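PDB 4IV6: acyl-CoA dehydrogenase FadE3 from Mycobacterium smegmatis, which belongs to the acyl-CoA dehydrogenase family of flavoproteins and binds dihydroflavine-adenine dinucleotide in a pocket shared between two subunits. Local coordinates for residues G132-R144 with L169-H181. Numbering follows the deposited sequence.
Sequences GSDLQAMRTVARR and LMCKTDPDAQPAH. With FDA (dihydroflavine-adenine dinucleotide), chain D.
Val141 and Lys172 form a single beta bridge where strand 141-144 meets the end of strand 169-172, in the beta-rich middle domain of the acyl-CoA dehydrogenase fold. The short axes approach to 4.9 Å at 67°, and only this one bridge forms; the strands belong to different sheets. Two bonds define the bridge: Lys172 N to Thr140 O at 2.8 Å, nearly straight (175°), and Ala142 N to Lys172 O at 2.9 Å.

The side chain of Lys172, extended beyond CG, crosses Met138 at a slant, its CE 3.9 Å from Met138 CG, and delivers NZ to two backbone carbonyls of the loop, Gln136 O at 2.8 Å and Met138 O at 2.9 Å. The second bond lies in its carbonyl plane and the first is tilted 22° from it; NZ also donates weakly to two waters. On the buried side, Met138 and Met170 cross at about a right angle, with Met138 CE 3.6 Å from Met170 CG, and Phe235 of helix 234-270 also packs on Met170. Ala142 CB rests against Cys171 SG. The same loop leads to the cofactor: Gly132 N donates to O1P of dihydroflavine-adenine dinucleotide and Ser133 OG to its O1A. At the outer edge, the bent Gln136 chain reaches Ala180, where NE2 makes a weak 3.2 Å bond to Ala180 O.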
ATOM      1  N   GLY B 132       1.211 -15.833 -23.274  1.00 13.81           N
ATOM      2  CA  GLY B 132       2.156 -14.794 -23.600  1.00 13.97           C
ATOM      3  C   GLY B 132       3.377 -14.776 -22.705  1.00 14.68           C
ATOM      4  O   GLY B 132       4.415 -14.218 -23.089  1.00 14.94           O
ATOM      5  N   SER B 133       3.296 -15.396 -21.528  1.00 14.96           N
ATOM      6  CA  SER B 133       4.472 -15.477 -20.655  1.00 15.42           C
ATOM      7  C   SER B 133       5.349 -16.671 -20.989  1.00 15.85           C
ATOM      8  O   SER B 133       6.567 -16.537 -21.082  1.00 16.35           O
ATOM      9  CB  SER B 133       4.068 -15.553 -19.167  1.00 15.97           C
ATOM     10  OG  SER B 133       3.198 -14.493 -18.809  1.00 15.32           O
ATOM     11  N   ASP B 134       4.733 -17.854 -21.091  1.00 15.71           N
ATOM     12  CA  ASP B 134       5.424 -19.091 -21.380  1.00 16.10           C
ATOM     13  C   ASP B 134       5.601 -19.240 -22.870  1.00 15.70           C
ATOM     14  O   ASP B 134       4.924 -20.052 -23.527  1.00 15.74           O
ATOM     15  CB  ASP B 134       4.609 -20.271 -20.830  1.00 16.42           C
ATOM     16  CG  ASP B 134       5.352 -21.575 -20.893  1.00 17.31           C
ATOM     17  OD1 ASP B 134       6.500 -21.587 -21.405  1.00 17.92           O
ATOM     18  OD2 ASP B 134       4.767 -22.598 -20.439  1.00 17.15           O
ATOM     19  N   LEU B 135       6.501 -18.450 -23.419  1.00 15.96           N
ATOM     20  CA  LEU B 135       6.717 -18.443 -24.867  1.00 16.20           C
ATOM     21  C   LEU B 135       7.394 -19.719 -25.388  1.00 16.70           C
ATOM     22  O   LEU B 135       7.212 -20.093 -26.569  1.00 16.00           O
ATOM     23  CB  LEU B 135       7.511 -17.214 -25.256  1.00 16.28           C
ATOM     24  CG  LEU B 135       6.725 -15.902 -25.157  1.00 16.24           C
ATOM     25  CD1 LEU B 135       7.684 -14.769 -25.466  1.00 17.35           C
ATOM     26  CD2 LEU B 135       5.494 -15.843 -26.077  1.00 16.07           C
ATOM     27  N   GLN B 136       8.154 -20.396 -24.523  1.00 17.19           N
ATOM     28  CA  GLN B 136       8.783 -21.660 -24.912  1.00 18.68           C
ATOM     29  C   GLN B 136       7.741 -22.696 -25.298  1.00 18.40           C
ATOM     30  O   GLN B 136       8.023 -23.590 -26.087  1.00 18.52           O
ATOM     31  CB  GLN B 136       9.657 -22.230 -23.768  1.00 21.07           C
ATOM     32  CG  GLN B 136      10.385 -23.514 -24.130  1.00 23.42           C
ATOM     33  CD  GLN B 136      11.298 -23.302 -25.332  1.00 25.24           C
ATOM     34  OE1 GLN B 136      12.204 -22.475 -25.268  1.00 28.02           O
ATOM     35  NE2 GLN B 136      11.040 -24.001 -26.445  1.00 25.99           N
ATOM     36  N   ALA B 137       6.535 -22.573 -24.742  1.00 17.60           N
ATOM     37  CA  ALA B 137       5.458 -23.500 -25.048  1.00 17.61           C
ATOM     38  C   ALA B 137       4.690 -23.141 -26.321  1.00 16.81           C
ATOM     39  O   ALA B 137       3.706 -23.802 -26.627  1.00 16.54           O
ATOM     40  CB  ALA B 137       4.493 -23.587 -23.884  1.00 17.43           C
ATOM     41  N   MET B 138       5.132 -22.126 -27.069  1.00 16.64           N
ATOM     42  CA  MET B 138       4.398 -21.662 -28.234  1.00 16.15           C
ATOM     43  C   MET B 138       4.216 -22.785 -29.262  1.00 16.72           C
ATOM     44  O   MET B 138       5.042 -23.702 -29.361  1.00 17.24           O
ATOM     45  CB  MET B 138       5.079 -20.467 -28.886  1.00 16.63           C
ATOM     46  CG  MET B 138       6.442 -20.758 -29.548  1.00 17.60           C
ATOM     47  SD  MET B 138       7.091 -19.333 -30.463  1.00 18.58           S
ATOM     48  CE  MET B 138       7.410 -18.184 -29.142  1.00 18.51           C
ATOM     49  N   ARG B 139       3.135 -22.689 -30.012  1.00 16.56           N
ATOM     50  CA  ARG B 139       2.749 -23.726 -30.968  1.00 17.39           C
ATOM     51  C   ARG B 139       3.036 -23.303 -32.412  1.00 16.26           C
ATOM     52  O   ARG B 139       3.058 -24.148 -33.321  1.00 15.67           O
ATOM     53  CB  ARG B 139       1.275 -24.061 -30.746  1.00 19.42           C
ATOM     54  CG  ARG B 139       1.010 -24.655 -29.358  1.00 22.53           C
ATOM     55  CD  ARG B 139      -0.474 -24.869 -29.129  1.00 26.22           C
ATOM     56  NE  ARG B 139      -1.041 -25.780 -30.126  1.00 31.87           N
ATOM     57  CZ  ARG B 139      -2.336 -26.082 -30.243  1.00 37.63           C
ATOM     58  NH1 ARG B 139      -3.250 -25.553 -29.416  1.00 38.82           N
ATOM     59  NH2 ARG B 139      -2.717 -26.940 -31.190  1.00 40.25           N
ATOM     60  N   THR B 140       3.300 -22.016 -32.642  1.00 14.68           N
ATOM     61  CA  THR B 140       3.558 -21.571 -34.000  1.00 14.29           C
ATOM     62  C   THR B 140       4.908 -22.092 -34.462  1.00 14.76           C
ATOM     63  O   THR B 140       5.953 -21.837 -33.838  1.00 14.38           O
ATOM     64  CB  THR B 140       3.454 -20.048 -34.140  1.00 13.94           C
ATOM     65  OG1 THR B 140       2.157 -19.569 -33.686  1.00 13.75           O
ATOM     66  CG2 THR B 140       3.652 -19.646 -35.582  1.00 14.02           C
ATOM     67  N   VAL B 141       4.880 -22.799 -35.583  1.00 15.67           N
ATOM     68  CA  VAL B 141       6.049 -23.453 -36.159  1.00 16.61           C
ATOM     69  C   VAL B 141       6.321 -22.953 -37.575  1.00 16.91           C
ATOM     70  O   VAL B 141       5.383 -22.607 -38.319  1.00 16.40           O
ATOM     71  CB  VAL B 141       5.887 -24.996 -36.245  1.00 17.76           C
ATOM     72  CG1 VAL B 141       5.844 -25.613 -34.866  1.00 18.26           C
ATOM     73  CG2 VAL B 141       4.652 -25.405 -37.053  1.00 18.44           C
ATOM     74  N   ALA B 142       7.603 -22.932 -37.942  1.00 17.31           N
ATOM     75  CA  ALA B 142       8.007 -22.584 -39.278  1.00 18.29           C
ATOM     76  C   ALA B 142       8.964 -23.657 -39.756  1.00 20.48           C
ATOM     77  O   ALA B 142      10.069 -23.797 -39.232  1.00 21.83           O
ATOM     78  CB  ALA B 142       8.660 -21.228 -39.282  1.00 18.04           C
ATOM     79  N   ARG B 143       8.522 -24.427 -40.732  1.00 22.05           N
ATOM     80  CA  ARG B 143       9.272 -25.587 -41.184  0.50 24.20           C
ATOM     81  C   ARG B 143       9.829 -25.351 -42.584  1.00 24.98           C
ATOM     82  O   ARG B 143       9.120 -24.917 -43.491  1.00 23.01           O
ATOM     83  CB  ARG B 143       8.372 -26.816 -41.103  0.50 25.50           C
ATOM     84  CG  ARG B 143       8.484 -27.811 -42.228  0.50 27.63           C
ATOM     85  CD  ARG B 143       7.476 -28.924 -41.996  0.50 28.61           C
ATOM     86  NE  ARG B 143       8.097 -30.143 -41.493  0.50 29.85           N
ATOM     87  CZ  ARG B 143       8.073 -31.291 -42.147  0.50 30.55           C
ATOM     88  NH1 ARG B 143       8.651 -32.368 -41.629  0.50 30.95           N
ATOM     89  NH2 ARG B 143       7.450 -31.346 -43.318  0.50 30.98           N
ATOM     90  N   ARG B 144      11.121 -25.620 -42.741  1.00 26.65           N
ATOM     91  CA  ARG B 144      11.769 -25.393 -44.013  1.00 29.35           C
ATOM     92  C   ARG B 144      11.238 -26.373 -45.061  1.00 29.11           C
ATOM     93  O   ARG B 144      11.041 -27.550 -44.784  1.00 30.35           O
ATOM     94  CB  ARG B 144      13.282 -25.518 -43.875  1.00 33.56           C
ATOM     95  CG  ARG B 144      14.019 -24.715 -44.916  1.00 38.12           C
ATOM     96  CD  ARG B 144      15.373 -25.286 -45.202  1.00 43.00           C
ATOM     97  NE  ARG B 144      16.236 -24.298 -45.843  1.00 46.48           N
ATOM     98  CZ  ARG B 144      16.862 -23.327 -45.190  1.00 48.63           C
ATOM     99  NH1 ARG B 144      17.625 -22.490 -45.866  1.00 50.90           N
ATOM    100  NH2 ARG B 144      16.710 -23.175 -43.868  1.00 49.31           N
ATOM    101  N   LEU B 169       7.724 -12.212 -36.348  1.00 14.23           N
ATOM    102  CA  LEU B 169       7.015 -13.361 -35.798  1.00 13.90           C
ATOM    103  C   LEU B 169       7.976 -14.274 -35.071  1.00 14.34           C
ATOM    104  O   LEU B 169       8.865 -14.839 -35.698  1.00 14.50           O
ATOM    105  CB  LEU B 169       6.369 -14.155 -36.929  1.00 13.89           C
ATOM    106  CG  LEU B 169       5.508 -15.348 -36.524  1.00 13.86           C
ATOM    107  CD1 LEU B 169       4.211 -14.892 -35.845  1.00 13.92           C
ATOM    108  CD2 LEU B 169       5.173 -16.174 -37.742  1.00 14.59           C
ATOM    109  N   MET B 170       7.779 -14.458 -33.771  1.00 14.79           N
ATOM    110  CA  MET B 170       8.590 -15.416 -33.020  1.00 15.69           C
ATOM    111  C   MET B 170       7.907 -16.759 -33.158  1.00 15.12           C
ATOM    112  O   MET B 170       6.701 -16.886 -32.889  1.00 15.05           O
ATOM    113  CB  MET B 170       8.724 -15.014 -31.559  1.00 17.29           C
ATOM    114  CG  MET B 170       9.671 -15.912 -30.758  1.00 19.67           C
ATOM    115  SD  MET B 170       9.820 -15.426 -29.015  1.00 22.56           S
ATOM    116  CE  MET B 170      10.944 -14.076 -29.142  1.00 23.61           C
ATOM    117  N   CYS B 171       8.670 -17.744 -33.615  1.00 14.77           N
ATOM    118  CA  CYS B 171       8.129 -19.059 -33.951  1.00 14.78           C
ATOM    119  C   CYS B 171       9.189 -20.137 -33.821  1.00 14.75           C
ATOM    120  O   CYS B 171      10.363 -19.839 -33.698  1.00 15.40           O
ATOM    121  CB  CYS B 171       7.547 -19.038 -35.355  1.00 14.82           C
ATOM    122  SG  CYS B 171       8.687 -18.493 -36.632  1.00 16.36           S
ATOM    123  N   LYS B 172       8.762 -21.396 -33.786  1.00 15.28           N
ATOM    124  CA  LYS B 172       9.669 -22.521 -33.658  1.00 15.73           C
ATOM    125  C   LYS B 172      10.130 -23.005 -35.019  1.00 16.05           C
ATOM    126  O   LYS B 172       9.358 -23.636 -35.762  1.00 15.57           O
ATOM    127  CB  LYS B 172       9.024 -23.671 -32.862  1.00 16.34           C
ATOM    128  CG  LYS B 172       8.867 -23.368 -31.362  1.00 16.60           C
ATOM    129  CD  LYS B 172       8.193 -24.505 -30.610  1.00 17.41           C
ATOM    130  CE  LYS B 172       8.224 -24.243 -29.115  1.00 17.68           C
ATOM    131  NZ  LYS B 172       7.311 -25.108 -28.340  1.00 17.82           N
ATOM    132  N   THR B 173      11.396 -22.729 -35.332  1.00 16.97           N
ATOM    133  CA  THR B 173      12.039 -23.295 -36.530  1.00 18.50           C
ATOM    134  C   THR B 173      12.502 -24.717 -36.288  1.00 19.97           C
ATOM    135  O   THR B 173      12.687 -25.456 -37.245  1.00 20.11           O
ATOM    136  CB  THR B 173      13.210 -22.446 -37.064  1.00 19.12           C
ATOM    137  OG1 THR B 173      14.044 -22.017 -35.973  1.00 19.29           O
ATOM    138  CG2 THR B 173      12.651 -21.224 -37.815  1.00 18.64           C
ATOM    139  N   ASP B 174      12.710 -25.088 -35.029  1.00 20.59           N
ATOM    140  CA  ASP B 174      12.958 -26.490 -34.699  1.00 23.01           C
ATOM    141  C   ASP B 174      12.253 -26.849 -33.401  1.00 24.26           C
ATOM    142  O   ASP B 174      12.803 -26.626 -32.319  1.00 24.28           O
ATOM    143  CB  ASP B 174      14.457 -26.770 -34.589  1.00 23.79           C
ATOM    144  CG  ASP B 174      14.765 -28.231 -34.249  1.00 25.26           C
ATOM    145  OD1 ASP B 174      13.848 -29.079 -34.281  1.00 24.85           O
ATOM    146  OD2 ASP B 174      15.934 -28.521 -33.917  1.00 26.44           O
ATOM    147  N   PRO B 175      11.042 -27.433 -33.503  1.00 26.00           N
ATOM    148  CA  PRO B 175      10.327 -27.779 -32.274  1.00 27.56           C
ATOM    149  C   PRO B 175      10.989 -28.901 -31.456  1.00 29.59           C
ATOM    150  O   PRO B 175      10.636 -29.093 -30.304  1.00 30.61           O
ATOM    151  CB  PRO B 175       8.919 -28.178 -32.757  1.00 27.45           C
ATOM    152  CG  PRO B 175       8.982 -28.293 -34.238  1.00 27.04           C
ATOM    153  CD  PRO B 175      10.213 -27.583 -34.713  1.00 26.64           C
ATOM    154  N   ASP B 176      11.955 -29.603 -32.028  1.00 31.43           N
ATOM    155  CA  ASP B 176      12.632 -30.703 -31.348  1.00 34.20           C
ATOM    156  C   ASP B 176      14.027 -30.320 -30.850  1.00 36.03           C
ATOM    157  O   ASP B 176      14.825 -31.209 -30.532  1.00 37.49           O
ATOM    158  CB  ASP B 176      12.773 -31.885 -32.321  1.00 36.74           C
ATOM    159  CG  ASP B 176      11.445 -32.292 -32.938  1.00 37.96           C
ATOM    160  OD1 ASP B 176      10.446 -32.360 -32.203  1.00 38.57           O
ATOM    161  OD2 ASP B 176      11.386 -32.532 -34.157  1.00 41.41           O
ATOM    162  N   ALA B 177      14.342 -29.022 -30.787  1.00 34.15           N
ATOM    163  CA  ALA B 177      15.715 -28.595 -30.503  1.00 35.17           C
ATOM    164  C   ALA B 177      16.187 -28.970 -29.101  1.00 37.40           C
ATOM    165  O   ALA B 177      15.400 -29.074 -28.169  1.00 35.72           O
ATOM    166  CB  ALA B 177      15.877 -27.102 -30.719  1.00 34.89           C
ATOM    167  N   GLN B 178      17.495 -29.186 -28.975  1.00 41.27           N
ATOM    168  CA  GLN B 178      18.121 -29.451 -27.689  1.00 43.60           C
ATOM    169  C   GLN B 178      19.321 -28.530 -27.527  1.00 43.36           C
ATOM    170  O   GLN B 178      20.263 -28.624 -28.299  1.00 44.17           O
ATOM    171  CB  GLN B 178      18.540 -30.921 -27.595  1.00 47.55           C
ATOM    172  CG  GLN B 178      17.358 -31.885 -27.543  1.00 48.78           C
ATOM    173  CD  GLN B 178      16.412 -31.604 -26.383  1.00 51.20           C
ATOM    174  OE1 GLN B 178      16.847 -31.245 -25.285  1.00 55.74           O
ATOM    175  NE2 GLN B 178      15.115 -31.767 -26.618  1.00 51.20           N
ATOM    176  N   PRO B 179      19.275 -27.605 -26.552  1.00 43.36           N
ATOM    177  CA  PRO B 179      18.123 -27.314 -25.679  1.00 42.29           C
ATOM    178  C   PRO B 179      16.933 -26.709 -26.450  1.00 40.15           C
ATOM    179  O   PRO B 179      17.105 -26.155 -27.556  1.00 36.89           O
ATOM    180  CB  PRO B 179      18.686 -26.305 -24.672  1.00 42.82           C
ATOM    181  CG  PRO B 179      19.870 -25.698 -25.350  1.00 43.33           C
ATOM    182  CD  PRO B 179      20.450 -26.779 -26.208  1.00 43.73           C
ATOM    183  N   ALA B 180      15.745 -26.805 -25.853  1.00 37.76           N
ATOM    184  CA  ALA B 180      14.517 -26.439 -26.534  1.00 34.28           C
ATOM    185  C   ALA B 180      14.472 -24.951 -26.937  1.00 32.55           C
ATOM    186  O   ALA B 180      13.837 -24.568 -27.943  1.00 29.15           O
ATOM    187  CB  ALA B 180      13.323 -26.799 -25.668  1.00 34.39           C
ATOM    188  N   HIS B 181      15.151 -24.106 -26.171  1.00 31.85           N
ATOM    189  CA  HIS B 181      15.092 -22.670 -26.450  1.00 30.83           C
ATOM    190  C   HIS B 181      15.857 -22.315 -27.734  1.00 28.78           C
ATOM    191  O   HIS B 181      15.583 -21.285 -28.370  1.00 26.54           O
ATOM    192  CB  HIS B 181      15.561 -21.850 -25.235  1.00 32.57           C
ATOM    193  CG  HIS B 181      17.028 -21.922 -24.979  1.00 35.97           C
ATOM    194  ND1 HIS B 181      17.588 -22.828 -24.098  1.00 38.99           N
ATOM    195  CD2 HIS B 181      18.053 -21.186 -25.468  1.00 38.49           C
ATOM    196  CE1 HIS B 181      18.901 -22.660 -24.072  1.00 40.21           C
ATOM    197  NE2 HIS B 181      19.209 -21.669 -24.894  1.00 40.66           N
TER
HETATM  198  PA  FDA D 401      -0.426 -15.561 -18.721  1.00 14.23           P
HETATM  199  O1A FDA D 401       1.003 -15.850 -19.109  1.00 15.33           O
HETATM  200  O2A FDA D 401      -1.513 -16.556 -19.018  1.00 14.80           O
HETATM  201  O5B FDA D 401      -0.442 -15.215 -17.157  1.00 14.37           O
HETATM  202  C5B FDA D 401      -1.663 -15.084 -16.392  1.00 13.47           C
HETATM  203  C4B FDA D 401      -1.308 -14.661 -14.956  1.00 13.23           C
HETATM  204  O4B FDA D 401      -0.348 -15.560 -14.367  1.00 12.66           O
HETATM  205  C3B FDA D 401      -0.643 -13.302 -14.906  1.00 12.76           C
HETATM  206  O3B FDA D 401      -0.926 -12.686 -13.630  1.00 12.39           O
HETATM  207  C2B FDA D 401       0.821 -13.659 -15.040  1.00 12.90           C
HETATM  208  O2B FDA D 401       1.721 -12.671 -14.548  1.00 12.76           O
HETATM  209  C1B FDA D 401       0.879 -14.880 -14.153  1.00 12.61           C
HETATM  210  N9A FDA D 401       2.031 -15.775 -14.449  1.00 13.42           N
HETATM  211  C8A FDA D 401       2.163 -16.550 -15.548  1.00 12.79           C
HETATM  212  N7A FDA D 401       3.300 -17.270 -15.476  1.00 13.20           N
HETATM  213  C5A FDA D 401       3.905 -16.933 -14.311  1.00 13.13           C
HETATM  214  C6A FDA D 401       5.127 -17.302 -13.615  1.00 13.43           C
HETATM  215  N6A FDA D 401       5.949 -18.196 -14.167  1.00 14.22           N
HETATM  216  N1A FDA D 401       5.426 -16.738 -12.424  1.00 13.64           N
HETATM  217  C2A FDA D 401       4.583 -15.862 -11.853  1.00 13.53           C
HETATM  218  N3A FDA D 401       3.431 -15.461 -12.436  1.00 12.71           N
HETATM  219  C4A FDA D 401       3.053 -15.970 -13.626  1.00 12.82           C
HETATM  220  N1  FDA D 401       1.709  -9.421 -27.375  1.00 15.09           N
HETATM  221  C2  FDA D 401       2.409  -9.393 -28.505  1.00 14.85           C
HETATM  222  O2  FDA D 401       3.126 -10.370 -28.794  1.00 14.29           O
HETATM  223  N3  FDA D 401       2.367  -8.345 -29.346  1.00 15.31           N
HETATM  224  C4  FDA D 401       1.623  -7.257 -29.146  1.00 15.19           C
HETATM  225  O4  FDA D 401       1.598  -6.315 -29.984  1.00 14.92           O
HETATM  226  C4X FDA D 401       0.836  -7.197 -27.898  1.00 14.68           C
HETATM  227  N5  FDA D 401       0.020  -6.167 -27.588  1.00 14.90           N
HETATM  228  C5X FDA D 401      -0.976  -6.352 -26.685  1.00 13.83           C
HETATM  229  C6  FDA D 401      -2.080  -5.494 -26.633  1.00 13.99           C
HETATM  230  C7  FDA D 401      -3.087  -5.658 -25.682  1.00 14.41           C
HETATM  231  C7M FDA D 401      -4.288  -4.747 -25.661  1.00 14.88           C
HETATM  232  C8  FDA D 401      -2.986  -6.696 -24.734  1.00 14.87           C
HETATM  233  C8M FDA D 401      -4.019  -6.951 -23.660  1.00 15.57           C
HETATM  234  C9  FDA D 401      -1.896  -7.551 -24.791  1.00 14.53           C
HETATM  235  C9A FDA D 401      -0.897  -7.404 -25.767  1.00 14.02           C
HETATM  236  N10 FDA D 401       0.175  -8.319 -25.809  1.00 14.95           N
HETATM  237  C10 FDA D 401       0.904  -8.384 -27.018  1.00 14.81           C
HETATM  238  C1' FDA D 401      -0.000  -9.584 -25.086  1.00 15.16           C
HETATM  239  C2' FDA D 401       0.685  -9.434 -23.745  1.00 17.03           C
HETATM  240  O2' FDA D 401       2.101  -9.331 -23.897  1.00 16.09           O
HETATM  241  C3' FDA D 401       0.309 -10.636 -22.877  1.00 18.50           C
HETATM  242  O3' FDA D 401      -1.023 -10.438 -22.414  1.00 21.52           O
HETATM  243  C4' FDA D 401       1.217 -10.826 -21.686  1.00 19.76           C
HETATM  244  O4' FDA D 401       2.393 -11.475 -22.197  1.00 21.66           O
HETATM  245  C5' FDA D 401       0.596 -11.760 -20.631  1.00 19.48           C
HETATM  246  O5' FDA D 401       0.154 -12.932 -21.277  1.00 18.68           O
HETATM  247  P   FDA D 401      -1.095 -13.808 -20.850  1.00 18.24           P
HETATM  248  O1P FDA D 401      -0.968 -15.037 -21.727  1.00 17.93           O
HETATM  249  O2P FDA D 401      -2.332 -12.982 -20.933  1.00 21.26           O
HETATM  250  O3P FDA D 401      -0.785 -14.111 -19.296  1.00 16.43           O
HETATM  251  O   HOH W   1       9.819 -26.273 -26.584  1.00 43.48           O
HETATM  252  O   HOH W   2       4.543 -26.337 -27.822  1.00 40.28           O
HETATM  253  O   HOH W   3      12.567 -25.029 -40.124  1.00 28.31           O